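Local coordinates for protein Myo-inositol phosphohydrolase (Mitsuokella multacida, PDB 4WU3) that probably removes phosphate groups from myo-inositol hexakisphosphate and related inositol phosphates as a phosphatase of the PTP-like phytase family, at residues A[115-120]-A[236-241]. The protein carries 2 engineered substitutions. Sequence-based numbering, arbitrary orientation.
Sequences QFYDVD and AWLHYH
Gln115, Tyr117 and Val119 bond to Trp237, His239 and His241 through five backbone hydrogen bonds, which join two parallel central strands of the mixed sheet in a PTP-like phosphatase domain. The zigzag starts with Trp237 N to Gln115 O at 2.7 Å and ends with His241 N to Val119 O at 3.0 Å. On one face, the Phe116 ring lies beside both Trp237 and His239. Its CD1 meets Trp237 CD1 at 3.7 Å, and its CZ presses on His239 CB at 3.3 Å. The three rings form an aromatic cluster; the Phe116 and indole planes are 13° apart, but slid so that they barely overlap. With CG anti to the backbone N (chi1 -178°), Phe116 leans across to the neighbouring strand. Helix 99-108 packs on this cluster through Ile105 and Leu106, while Ser92 OG bonds both Trp237 NE1 and His239 ND1. The opposite face is greasier: Leu238 CD2 touches Tyr117 CB at 3.4 Å, and Val119 CG1 lies alongside Tyr240 CD1 at 3.6 Å. Helix 247-261 packs against Leu238 and Tyr240, and its His256 ND1 bonds Tyr240 OH. As in other PTP-like phosphatases, strand 237-241 probably leads into the phosphate-binding P-loop. At its C-terminal end, His241 has chi1 of 88°, which swings its imidazole back over strand 116-120, where Glu195 holds NE2. There Asp118 OD1 meets the ring edge nearly in plane, 3.0 Å from His241 CD2.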
# COMPACT_ATOMS: atom_id res chain seq x y z
N GLN A 115 -26.96 -14.88 -23.27
CA GLN A 115 -26.09 -15.64 -22.39
C GLN A 115 -24.79 -14.92 -21.99
O GLN A 115 -23.93 -15.49 -21.33
CB GLN A 115 -25.76 -16.99 -23.03
CG GLN A 115 -26.87 -17.99 -22.80
CD GLN A 115 -28.17 -17.56 -23.44
OE1 GLN A 115 -29.18 -17.36 -22.78
NE2 GLN A 115 -28.15 -17.46 -24.74
N PHE A 116 -24.66 -13.66 -22.38
CA PHE A 116 -23.41 -12.93 -22.23
C PHE A 116 -23.53 -11.94 -21.08
O PHE A 116 -24.48 -11.16 -21.02
CB PHE A 116 -23.08 -12.22 -23.55
CG PHE A 116 -21.77 -11.48 -23.54
CD1 PHE A 116 -20.60 -12.11 -23.89
CD2 PHE A 116 -21.73 -10.14 -23.21
CE1 PHE A 116 -19.40 -11.43 -23.88
CE2 PHE A 116 -20.53 -9.46 -23.20
CZ PHE A 116 -19.37 -10.10 -23.54
N TYR A 117 -22.57 -11.99 -20.16
CA TYR A 117 -22.54 -11.08 -19.01
C TYR A 117 -21.30 -10.20 -19.05
O TYR A 117 -20.18 -10.69 -18.98
CB TYR A 117 -22.60 -11.85 -17.69
CG TYR A 117 -23.92 -12.55 -17.47
CD1 TYR A 117 -24.20 -13.72 -18.15
CD2 TYR A 117 -24.89 -12.02 -16.63
CE1 TYR A 117 -25.42 -14.36 -17.98
CE2 TYR A 117 -26.12 -12.66 -16.46
CZ TYR A 117 -26.37 -13.84 -17.13
OH TYR A 117 -27.57 -14.51 -16.99
N ASP A 118 -21.51 -8.90 -19.19
CA ASP A 118 -20.45 -7.92 -19.10
C ASP A 118 -20.21 -7.66 -17.63
O ASP A 118 -21.07 -7.14 -16.93
CB ASP A 118 -20.88 -6.64 -19.81
CG ASP A 118 -19.90 -5.50 -19.62
OD1 ASP A 118 -18.69 -5.76 -19.43
OD2 ASP A 118 -20.34 -4.33 -19.66
N VAL A 119 -19.03 -8.06 -17.16
CA VAL A 119 -18.62 -7.76 -15.80
C VAL A 119 -17.67 -6.59 -15.83
O VAL A 119 -16.49 -6.72 -16.17
CB VAL A 119 -17.94 -8.97 -15.13
CG1 VAL A 119 -17.55 -8.64 -13.70
CG2 VAL A 119 -18.87 -10.18 -15.16
N ASP A 120 -18.23 -5.43 -15.47
CA ASP A 120 -17.57 -4.14 -15.52
C ASP A 120 -16.92 -3.83 -14.19
O ASP A 120 -17.60 -3.49 -13.23
CB ASP A 120 -18.63 -3.08 -15.84
CG ASP A 120 -18.07 -1.69 -15.91
OD1 ASP A 120 -16.85 -1.53 -15.74
OD2 ASP A 120 -18.86 -0.74 -16.14
N ALA A 236 -23.91 -19.51 -18.80
CA ALA A 236 -23.55 -18.11 -18.82
C ALA A 236 -22.14 -17.90 -19.34
O ALA A 236 -21.23 -18.65 -19.01
CB ALA A 236 -23.69 -17.52 -17.43
N TRP A 237 -21.95 -16.87 -20.16
CA TRP A 237 -20.63 -16.51 -20.61
C TRP A 237 -20.26 -15.21 -19.93
O TRP A 237 -21.00 -14.24 -19.99
CB TRP A 237 -20.59 -16.36 -22.13
CG TRP A 237 -19.22 -16.08 -22.61
CD1 TRP A 237 -18.56 -14.89 -22.53
CD2 TRP A 237 -18.33 -16.99 -23.24
NE1 TRP A 237 -17.31 -15.01 -23.06
CE2 TRP A 237 -17.13 -16.29 -23.50
CE3 TRP A 237 -18.41 -18.34 -23.59
CZ2 TRP A 237 -16.04 -16.89 -24.11
CZ3 TRP A 237 -17.32 -18.93 -24.18
CH2 TRP A 237 -16.15 -18.21 -24.45
N LEU A 238 -19.11 -15.21 -19.26
CA LEU A 238 -18.62 -14.05 -18.52
C LEU A 238 -17.47 -13.35 -19.22
O LEU A 238 -16.47 -13.97 -19.57
CB LEU A 238 -18.16 -14.47 -17.12
CG LEU A 238 -19.26 -14.96 -16.17
CD1 LEU A 238 -18.70 -15.11 -14.76
CD2 LEU A 238 -20.45 -14.02 -16.17
N HIS A 239 -17.62 -12.05 -19.44
CA HIS A 239 -16.56 -11.24 -20.00
C HIS A 239 -16.16 -10.19 -18.98
O HIS A 239 -16.95 -9.30 -18.68
CB HIS A 239 -17.01 -10.56 -21.29
CG HIS A 239 -15.94 -9.77 -21.95
ND1 HIS A 239 -14.99 -10.34 -22.76
CD2 HIS A 239 -15.60 -8.46 -21.85
CE1 HIS A 239 -14.14 -9.42 -23.16
NE2 HIS A 239 -14.48 -8.27 -22.63
N TYR A 240 -14.94 -10.31 -18.45
CA TYR A 240 -14.43 -9.38 -17.46
C TYR A 240 -13.66 -8.26 -18.14
O TYR A 240 -12.90 -8.48 -19.09
CB TYR A 240 -13.48 -10.07 -16.49
CG TYR A 240 -14.08 -11.20 -15.70
CD1 TYR A 240 -14.89 -10.94 -14.61
CD2 TYR A 240 -13.83 -12.52 -16.03
CE1 TYR A 240 -15.45 -11.98 -13.88
CE2 TYR A 240 -14.38 -13.56 -15.32
CZ TYR A 240 -15.19 -13.29 -14.24
OH TYR A 240 -15.75 -14.33 -13.52
N HIS A 241 -13.86 -7.04 -17.66
CA HIS A 241 -13.05 -5.94 -18.14
C HIS A 241 -12.86 -4.82 -17.11
O HIS A 241 -13.69 -4.61 -16.21
CB HIS A 241 -13.63 -5.39 -19.44
CG HIS A 241 -14.65 -4.32 -19.23
ND1 HIS A 241 -14.30 -3.00 -19.01
CD2 HIS A 241 -16.00 -4.37 -19.19
CE1 HIS A 241 -15.40 -2.29 -18.85
NE2 HIS A 241 -16.44 -3.10 -18.95